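Long-range contacts in cytoplasmic export protein 1 (Saccharomyces cerevisiae, PDB 3VWA), which binds tRNA and serves in nuclear tRNA export, possibly collecting tRNA from export receptors at the nuclear pore complex and delivering it to the translation machinery: residues R90-W96 against K133-N139; G112-L116 against G142-L146; F385-L389 against T400-I404. The contacts are given in a common frame with arbitrary orientation. Residues are numbered along the deposited sequence.

Interaction 1 (R90-W96 against K133-N139); sequences RVVPFPW and KDSVFIN
Start at Arg90, where the chain leaves strand 85-89 in an extended conformation and runs roughly antiparallel to 133-139, the end-to-end directions lying 145° apart. The Arg90 guanidinium turns away to hydrogen-bond with the carbonyls of Val40 and Gly31. Val91 (chi1 m) points at the second segment: its CG2 packs 3.6 Å from Phe137 CD2, and its CA makes a CA-H...O contact of 3.4 Å with Ile138 O. Val92 forms an antiparallel hydrogen-bonded pair with Ile138, with Val92 N to Ile138 O at 2.9 Å and Ile138 N to Val92 O at 2.7 Å. Pro93, which has no amide hydrogen, takes the non-hydrogen-bonded position opposite Phe137 (CA-CA 4.3 Å), its CB 3.6 Å from Phe137 CE2. The pairing resumes at Phe94, whose N donates to Val136 O at 2.9 Å. Its ring, with chi1 t, brings CD1 to 3.8 Å from Val136 CG1 and meets Trp144 edge-to-face. Pro95 (phi/psi -81/81) centres an inverse gamma turn that ends the extended run, and its CD rests 3.6 Å from Ile138 CD1. Trp96 (chi1 m) then reaches back to the 3-10 turn before strand 136-138: its NE1 donates to Lys133 O at 3.0 Å, while Lys133 CG sits over the six-membered ring in a CH-pi contact, 3.7 Å from the centroid. A short strand following the last small-lobe strand and pairing with the first strand of a large-lobe hairpin corresponds to the hinge of the protein-kinase fold, consistent with this chain's kinase-like domain.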
loop_
_atom_site.group_PDB
_atom_site.type_symbol
_atom_site.label_atom_id
_atom_site.label_comp_id
_atom_site.label_asym_id
_atom_site.label_seq_id
_atom_site.Cartn_x
_atom_site.Cartn_y
_atom_site.Cartn_z
ATOM N N ARG A 90 19.215 -1.677 1.864
ATOM C CA ARG A 90 18.340 -2.788 2.028
ATOM C C ARG A 90 17.883 -3.220 0.637
ATOM O O ARG A 90 17.315 -2.426 -0.120
ATOM C CB ARG A 90 17.130 -2.392 2.853
ATOM C CG ARG A 90 16.207 -3.573 3.137
ATOM C CD ARG A 90 16.910 -4.715 3.876
ATOM N NE ARG A 90 17.071 -4.460 5.310
ATOM C CZ ARG A 90 16.097 -4.596 6.211
ATOM N NH1 ARG A 90 16.340 -4.321 7.494
ATOM N NH2 ARG A 90 14.872 -5.002 5.832
ATOM N N VAL A 91 18.158 -4.462 0.308
ATOM C CA VAL A 91 17.640 -5.051 -0.902
ATOM C C VAL A 91 16.832 -6.307 -0.570
ATOM O O VAL A 91 16.924 -6.838 0.548
ATOM C CB VAL A 91 18.739 -5.418 -1.898
ATOM C CG1 VAL A 91 19.291 -4.172 -2.564
ATOM C CG2 VAL A 91 19.826 -6.284 -1.225
ATOM N N VAL A 92 16.069 -6.759 -1.567
ATOM C CA VAL A 92 15.179 -7.917 -1.496
ATOM C C VAL A 92 15.586 -8.832 -2.644
ATOM O O VAL A 92 15.753 -8.383 -3.783
ATOM C CB VAL A 92 13.676 -7.502 -1.567
ATOM C CG1 VAL A 92 12.758 -8.725 -1.675
ATOM C CG2 VAL A 92 13.298 -6.761 -0.288
ATOM N N PRO A 93 15.860 -10.099 -2.353
ATOM C CA PRO A 93 16.192 -10.937 -3.506
ATOM C C PRO A 93 14.957 -11.196 -4.385
ATOM O O PRO A 93 13.878 -11.338 -3.886
ATOM C CB PRO A 93 16.706 -12.227 -2.881
ATOM C CG PRO A 93 16.095 -12.267 -1.507
ATOM C CD PRO A 93 15.809 -10.844 -1.087
ATOM N N PHE A 94 15.131 -11.192 -5.683
ATOM C CA PHE A 94 14.052 -11.383 -6.594
ATOM C C PHE A 94 13.242 -12.619 -6.209
ATOM O O PHE A 94 13.809 -13.675 -5.971
ATOM C CB PHE A 94 14.625 -11.499 -7.991
ATOM C CG PHE A 94 13.596 -11.459 -9.044
ATOM C CD1 PHE A 94 13.314 -10.281 -9.697
ATOM C CD2 PHE A 94 12.913 -12.625 -9.410
ATOM C CE1 PHE A 94 12.346 -10.252 -10.692
ATOM C CE2 PHE A 94 11.993 -12.595 -10.400
ATOM C CZ PHE A 94 11.691 -11.398 -11.035
ATOM N N PRO A 95 11.913 -12.471 -6.104
ATOM C CA PRO A 95 11.022 -13.592 -5.695
ATOM C C PRO A 95 10.729 -14.510 -6.861
ATOM O O PRO A 95 9.698 -14.388 -7.546
ATOM C CB PRO A 95 9.764 -12.885 -5.190
ATOM C CG PRO A 95 9.774 -11.555 -5.857
ATOM C CD PRO A 95 11.214 -11.182 -6.099
ATOM N N TRP A 96 11.669 -15.396 -7.122
ATOM C CA TRP A 96 11.488 -16.368 -8.224
ATOM C C TRP A 96 10.316 -17.251 -7.962
ATOM O O TRP A 96 9.586 -17.571 -8.880
ATOM C CB TRP A 96 12.748 -17.176 -8.462
ATOM C CG TRP A 96 13.860 -16.340 -9.022
ATOM C CD1 TRP A 96 14.954 -15.804 -8.338
ATOM C CD2 TRP A 96 14.030 -15.896 -10.424
ATOM N NE1 TRP A 96 15.775 -15.094 -9.204
ATOM C CE2 TRP A 96 15.268 -15.094 -10.457
ATOM C CE3 TRP A 96 13.303 -16.069 -11.605
ATOM C CZ2 TRP A 96 15.728 -14.516 -11.617
ATOM C CZ3 TRP A 96 13.776 -15.471 -12.766
ATOM C CH2 TRP A 96 14.960 -14.717 -12.779
ATOM N N LYS A 133 20.166 -16.242 -11.726
ATOM C CA LYS A 133 18.986 -15.876 -11.005
ATOM C C LYS A 133 19.375 -15.259 -9.665
ATOM O O LYS A 133 18.695 -14.363 -9.146
ATOM C CB LYS A 133 18.064 -17.069 -10.880
ATOM C CG LYS A 133 17.481 -17.481 -12.237
ATOM C CD LYS A 133 16.598 -18.710 -12.088
ATOM C CE LYS A 133 16.969 -19.775 -13.104
ATOM N NZ LYS A 133 16.654 -21.136 -12.569
ATOM N N ASP A 134 20.519 -15.706 -9.164
ATOM C CA ASP A 134 21.030 -15.258 -7.903
ATOM C C ASP A 134 21.599 -13.841 -8.004
ATOM O O ASP A 134 21.877 -13.214 -6.983
ATOM C CB ASP A 134 22.108 -16.246 -7.410
ATOM C CG ASP A 134 21.504 -17.478 -6.774
ATOM O OD1 ASP A 134 20.348 -17.397 -6.334
ATOM O OD2 ASP A 134 22.173 -18.526 -6.711
ATOM N N SER A 135 21.820 -13.354 -9.218
ATOM C CA SER A 135 22.286 -11.994 -9.336
ATOM C C SER A 135 21.255 -10.955 -8.914
ATOM O O SER A 135 21.629 -9.817 -8.662
ATOM C CB SER A 135 22.657 -11.697 -10.762
ATOM O OG SER A 135 23.707 -12.524 -11.164
ATOM N N VAL A 136 19.960 -11.305 -8.894
ATOM C CA VAL A 136 18.957 -10.237 -9.004
ATOM C C VAL A 136 18.304 -9.827 -7.704
ATOM O O VAL A 136 17.704 -10.660 -7.001
ATOM C CB VAL A 136 17.865 -10.519 -10.067
ATOM C CG1 VAL A 136 16.956 -9.285 -10.208
ATOM C CG2 VAL A 136 18.508 -10.908 -11.412
ATOM N N PHE A 137 18.401 -8.523 -7.410
ATOM C CA PHE A 137 17.742 -7.991 -6.225
ATOM C C PHE A 137 16.900 -6.796 -6.586
ATOM O O PHE A 137 17.085 -6.192 -7.645
ATOM C CB PHE A 137 18.774 -7.600 -5.145
ATOM C CG PHE A 137 19.453 -8.780 -4.522
ATOM C CD1 PHE A 137 20.450 -9.481 -5.212
ATOM C CD2 PHE A 137 19.085 -9.213 -3.269
ATOM C CE1 PHE A 137 21.053 -10.605 -4.658
ATOM C CE2 PHE A 137 19.712 -10.311 -2.674
ATOM C CZ PHE A 137 20.683 -11.000 -3.366
ATOM N N ILE A 138 15.996 -6.460 -5.685
ATOM C CA ILE A 138 15.147 -5.255 -5.792
ATOM C C ILE A 138 15.507 -4.251 -4.701
ATOM O O ILE A 138 15.548 -4.619 -3.529
ATOM C CB ILE A 138 13.706 -5.643 -5.522
ATOM C CG1 ILE A 138 13.408 -6.920 -6.323
ATOM C CG2 ILE A 138 12.790 -4.478 -5.915
ATOM C CD1 ILE A 138 12.240 -7.705 -5.791
ATOM N N ASN A 139 15.670 -2.981 -5.048
ATOM C CA ASN A 139 15.886 -2.014 -3.971
ATOM C C ASN A 139 14.566 -1.595 -3.354
ATOM O O ASN A 139 13.530 -2.155 -3.760
ATOM C CB ASN A 139 16.743 -0.811 -4.420
ATOM C CG ASN A 139 16.171 -0.079 -5.618
ATOM O OD1 ASN A 139 14.954 0.012 -5.808
ATOM N ND2 ASN A 139 17.057 0.501 -6.405
#

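Interaction 2 (G112-L116 against G142-L146); sequences GISQL and GEWVL
In this kinase-like domain, helix 106-122 of the large lobe packs against the hairpin of strands 136-138 and 144-146, and the contact is the seating of that hairpin's second strand on the helix. Segment 112-116 is regular helix. Strand 144-146 runs in roughly the same N-to-C direction, at a signed crossing angle of -35°, the axes of the two short segments 7.7 Å apart at their closest. The main bump is the Trp144 indole and the main hollow is Gly112. With chi1 m and chi2 14°, the six-membered ring lies flat on the bare backbone: Gly112 CA stands 3.3 Å from its centroid, only 18° off the normal, a CH-pi contact, and Gly112 C is 3.2 Å from Trp144 CE3. An ideal CB on Gly112 would fall 2.2 Å from Trp144 CD2, so no side chain fits against the ring in this pose. Leu116 fills the next gap along the helix, its CD1 at the ring edge and its CD2 wedged between Trp144 CB (3.8 Å) and Leu146 CD2 (4.0 Å). Beyond the indole, Trp144 NE1 is hydrogen-bonded to Thr280 OG1, and Phe94 abuts the ring edge-to-face. Gly142 takes a positive phi (81/7) before the chain extends through Glu143. Gln115 (chi1 m, chi2 t) reaches across to this bend and accepts a hydrogen bond from Trp144 N at 2.9 Å on OE1, where a water also donates at 2.7 Å, its other donation going to Gly142 O at 2.9 Å.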
loop_
_atom_site.group_PDB
_atom_site.type_symbol
_atom_site.label_atom_id
_atom_site.label_comp_id
_atom_site.label_asym_id
_atom_site.label_seq_id
_atom_site.Cartn_x
_atom_site.Cartn_y
_atom_site.Cartn_z
ATOM N N GLY A 112 11.774 -4.280 -15.684
ATOM C CA GLY A 112 12.926 -4.719 -14.870
ATOM C C GLY A 112 14.102 -5.072 -15.748
ATOM O O GLY A 112 15.254 -4.709 -15.494
ATOM N N ILE A 113 13.806 -5.748 -16.844
ATOM C CA ILE A 113 14.861 -6.081 -17.813
ATOM C C ILE A 113 15.541 -4.820 -18.316
ATOM O O ILE A 113 16.758 -4.796 -18.476
ATOM C CB ILE A 113 14.277 -6.871 -18.995
ATOM C CG1 ILE A 113 13.982 -8.307 -18.523
ATOM C CG2 ILE A 113 15.230 -6.899 -20.168
ATOM C CD1 ILE A 113 13.161 -9.097 -19.542
ATOM N N SER A 114 14.754 -3.776 -18.555
ATOM C CA SER A 114 15.322 -2.485 -18.995
ATOM C C SER A 114 16.240 -1.851 -17.903
ATOM O O SER A 114 17.251 -1.205 -18.225
ATOM C CB SER A 114 14.249 -1.515 -19.483
ATOM O OG SER A 114 13.529 -0.853 -18.442
ATOM N N GLN A 115 15.937 -2.099 -16.626
ATOM C CA GLN A 115 16.773 -1.592 -15.563
ATOM C C GLN A 115 18.091 -2.367 -15.508
ATOM O O GLN A 115 19.144 -1.776 -15.288
ATOM C CB GLN A 115 16.030 -1.648 -14.231
ATOM C CG GLN A 115 14.906 -0.628 -14.125
ATOM C CD GLN A 115 13.848 -1.030 -13.138
ATOM O OE1 GLN A 115 13.876 -2.135 -12.587
ATOM N NE2 GLN A 115 12.900 -0.126 -12.888
ATOM N N LEU A 116 18.039 -3.677 -15.778
ATOM C CA LEU A 116 19.234 -4.515 -15.768
ATOM C C LEU A 116 20.141 -4.140 -16.948
ATOM O O LEU A 116 21.362 -4.156 -16.818
ATOM C CB LEU A 116 18.848 -6.002 -15.857
ATOM C CG LEU A 116 18.093 -6.623 -14.700
ATOM C CD1 LEU A 116 17.978 -8.106 -14.983
ATOM C CD2 LEU A 116 18.819 -6.451 -13.360
ATOM N N GLY A 142 11.796 -0.585 -5.818
ATOM C CA GLY A 142 11.218 -1.604 -6.710
ATOM C C GLY A 142 12.044 -1.815 -7.970
ATOM O O GLY A 142 11.638 -2.563 -8.860
ATOM N N GLU A 143 13.213 -1.179 -8.027
ATOM C CA GLU A 143 14.047 -1.213 -9.206
ATOM C C GLU A 143 14.983 -2.405 -9.065
ATOM O O GLU A 143 15.463 -2.740 -7.958
ATOM C CB GLU A 143 14.916 0.073 -9.353
ATOM C CG GLU A 143 14.202 1.416 -9.538
ATOM C CD GLU A 143 15.178 2.616 -9.363
ATOM O OE1 GLU A 143 15.831 2.686 -8.299
ATOM O OE2 GLU A 143 15.351 3.458 -10.276
ATOM N N TRP A 144 15.317 -2.975 -10.208
ATOM C CA TRP A 144 16.084 -4.226 -10.220
ATOM C C TRP A 144 17.512 -3.855 -10.182
ATOM O O TRP A 144 17.953 -3.129 -11.063
ATOM C CB TRP A 144 15.786 -5.030 -11.505
ATOM C CG TRP A 144 14.380 -5.589 -11.516
ATOM C CD1 TRP A 144 13.321 -5.234 -10.676
ATOM C CD2 TRP A 144 13.840 -6.603 -12.414
ATOM N NE1 TRP A 144 12.218 -5.957 -10.960
ATOM C CE2 TRP A 144 12.452 -6.808 -12.002
ATOM C CE3 TRP A 144 14.359 -7.358 -13.488
ATOM C CZ2 TRP A 144 11.599 -7.716 -12.670
ATOM C CZ3 TRP A 144 13.494 -8.263 -14.170
ATOM C CH2 TRP A 144 12.147 -8.433 -13.754
ATOM N N VAL A 145 18.219 -4.376 -9.172
ATOM C CA VAL A 145 19.661 -4.186 -8.938
ATOM C C VAL A 145 20.515 -5.516 -8.932
ATOM O O VAL A 145 19.978 -6.613 -8.725
ATOM C CB VAL A 145 19.914 -3.297 -7.680
ATOM C CG1 VAL A 145 19.455 -1.848 -7.935
ATOM C CG2 VAL A 145 19.222 -3.859 -6.419
ATOM N N LEU A 146 21.834 -5.402 -9.134
ATOM C CA LEU A 146 22.684 -6.561 -9.373
ATOM C C LEU A 146 23.695 -6.783 -8.269
ATOM O O LEU A 146 24.276 -5.852 -7.713
ATOM C CB LEU A 146 23.429 -6.446 -10.711
ATOM C CG LEU A 146 22.585 -6.778 -11.952
ATOM C CD1 LEU A 146 23.318 -6.442 -13.261
ATOM C CD2 LEU A 146 22.106 -8.240 -11.920
HETATM O O HOH W 1 11.356 -2.512 -11.708
#

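Interaction 3 (F385-L389 against T400-I404); sequences FIQGL and TLKTI
This is a buried, mostly apolar helix-to-helix contact in the superhelical part of the chain, joining the C-terminal part of helix 374-387 and the residues just after it to the middle of the next helix, 394-407. Gly388 and Leu389 are in a 3-10 segment; 400-404 is helical. The backbones come nearest at Gly388 and Thr400, with CA atoms 5.6 Å apart. An ideal CB on Gly388 would lie 2.2 Å from Thr400 OG1, whereas the real CA sits 3.4 Å from that oxygen. Both segments belong to a HEAT repeat, a pair of consecutive helices packed against each other, and here Leu401 also reaches helix 433-446 while Phe385 touches helix 355-368. Phe385, with chi1 t, sets its ring face over Thr400 CG2, 4.1 Å from the centroid in a CH-pi contact, and its CE1 3.7 Å from Thr403 CG2. On Leu389 (chi1 m, chi2 t), CD2 approaches Leu401 CB to 3.8 Å and CD1 lies 4.3 Å from Ile404 CD1. The Thr400 hydroxyl is hydrogen-bonded to Leu396 O within its own helix, and a water donates to both Phe385 O (2.6 Å) and Thr400 OG1 (2.8 Å).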
loop_
_atom_site.group_PDB
_atom_site.type_symbol
_atom_site.label_atom_id
_atom_site.label_comp_id
_atom_site.label_asym_id
_atom_site.label_seq_id
_atom_site.Cartn_x
_atom_site.Cartn_y
_atom_site.Cartn_z
ATOM N N PHE A 385 -14.755 16.168 10.159
ATOM C CA PHE A 385 -15.664 15.193 9.629
ATOM C C PHE A 385 -17.125 15.572 9.917
ATOM O O PHE A 385 -17.997 15.571 9.031
ATOM C CB PHE A 385 -15.312 13.849 10.218
ATOM C CG PHE A 385 -16.427 12.853 10.142
ATOM C CD1 PHE A 385 -16.645 12.104 8.974
ATOM C CD2 PHE A 385 -17.278 12.671 11.244
ATOM C CE1 PHE A 385 -17.677 11.171 8.908
ATOM C CE2 PHE A 385 -18.287 11.729 11.183
ATOM C CZ PHE A 385 -18.489 11.004 10.013
ATOM N N ILE A 386 -17.374 15.919 11.171
ATOM C CA ILE A 386 -18.736 16.068 11.679
ATOM C C ILE A 386 -19.445 17.313 11.185
ATOM O O ILE A 386 -20.647 17.311 11.045
ATOM C CB ILE A 386 -18.762 15.979 13.261
ATOM C CG1 ILE A 386 -20.162 15.624 13.762
ATOM C CG2 ILE A 386 -18.121 17.188 13.937
ATOM C CD1 ILE A 386 -20.600 14.271 13.233
ATOM N N GLN A 387 -18.694 18.369 10.913
ATOM C CA GLN A 387 -19.244 19.589 10.300
ATOM C C GLN A 387 -19.887 19.240 8.989
ATOM O O GLN A 387 -20.752 19.977 8.506
ATOM C CB GLN A 387 -18.152 20.656 10.065
ATOM C CG GLN A 387 -17.542 21.252 11.326
ATOM C CD GLN A 387 -18.525 21.294 12.492
ATOM O OE1 GLN A 387 -19.148 22.308 12.768
ATOM N NE2 GLN A 387 -18.661 20.175 13.187
ATOM N N GLY A 388 -19.481 18.124 8.395
ATOM C CA GLY A 388 -20.209 17.650 7.180
ATOM C C GLY A 388 -21.733 17.674 7.375
ATOM O O GLY A 388 -22.506 17.826 6.413
ATOM N N LEU A 389 -22.182 17.564 8.627
ATOM C CA LEU A 389 -23.653 17.464 8.851
ATOM C C LEU A 389 -24.346 18.765 8.659
ATOM O O LEU A 389 -25.565 18.803 8.433
ATOM C CB LEU A 389 -24.012 16.930 10.251
ATOM C CG LEU A 389 -23.663 15.488 10.549
ATOM C CD1 LEU A 389 -23.879 15.271 12.053
ATOM C CD2 LEU A 389 -24.520 14.529 9.723
ATOM N N THR A 400 -22.348 12.127 5.338
ATOM C CA THR A 400 -21.660 12.238 6.619
ATOM C C THR A 400 -22.494 11.409 7.606
ATOM O O THR A 400 -21.978 10.579 8.314
ATOM C CB THR A 400 -21.530 13.700 7.094
ATOM O OG1 THR A 400 -20.919 14.519 6.075
ATOM C CG2 THR A 400 -20.693 13.789 8.334
ATOM N N LEU A 401 -23.802 11.624 7.605
ATOM C CA LEU A 401 -24.684 10.941 8.511
ATOM C C LEU A 401 -24.521 9.435 8.475
ATOM O O LEU A 401 -24.294 8.814 9.516
ATOM C CB LEU A 401 -26.124 11.374 8.293
ATOM C CG LEU A 401 -27.220 10.618 9.064
ATOM C CD1 LEU A 401 -27.071 10.704 10.599
ATOM C CD2 LEU A 401 -28.526 11.233 8.596
ATOM N N LYS A 402 -24.566 8.865 7.292
ATOM C CA LYS A 402 -24.465 7.407 7.120
ATOM C C LYS A 402 -23.080 6.838 7.470
ATOM O O LYS A 402 -22.848 5.618 7.438
ATOM C CB LYS A 402 -24.670 7.061 5.651
ATOM C CG LYS A 402 -26.056 7.276 5.088
ATOM C CD LYS A 402 -26.151 6.485 3.790
ATOM C CE LYS A 402 -27.500 6.689 3.101
ATOM N NZ LYS A 402 -27.700 5.721 1.978
ATOM N N THR A 403 -22.120 7.712 7.698
ATOM C CA THR A 403 -20.763 7.258 7.948
ATOM C C THR A 403 -20.485 7.240 9.455
ATOM O O THR A 403 -19.485 6.725 9.868
ATOM C CB THR A 403 -19.774 8.194 7.181
ATOM O OG1 THR A 403 -20.029 8.033 5.783
ATOM C CG2 THR A 403 -18.327 7.870 7.428
ATOM N N ILE A 404 -21.363 7.834 10.262
ATOM C CA ILE A 404 -21.132 8.006 11.689
ATOM C C ILE A 404 -20.888 6.678 12.402
ATOM O O ILE A 404 -19.988 6.585 13.243
ATOM C CB ILE A 404 -22.328 8.761 12.355
ATOM C CG1 ILE A 404 -22.218 10.270 12.097
ATOM C CG2 ILE A 404 -22.348 8.539 13.859
ATOM C CD1 ILE A 404 -23.485 11.056 12.433
HETATM O O HOH W 2 -18.142 14.893 6.480
#

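In the fold
The chain comprises the kinase-like domain and HEAT repeats of a longer protein. Interactions 1 and 2 are two layers of the former: strands 136-138 and 144-146 are neighbours in one small sheet, probably hydrogen-bonded, Val145 N to Phe137 O at 2.6 Å. Interaction 1, partly exposed at the hinge-like connection, relies chiefly on main-chain hydrogen bonds, with an indole bond and apolar contacts beside them. Interaction 2, buried behind it, depends on shape, with a single direct hydrogen bond. Interaction 3, in the HEAT repeats, has its centre about 46 Å from the other two centres, on the opposite side of the chain's centre. Both buried contacts hold a bridging water, but interaction 3 packs helix on helix without direct hydrogen bonds between its segments.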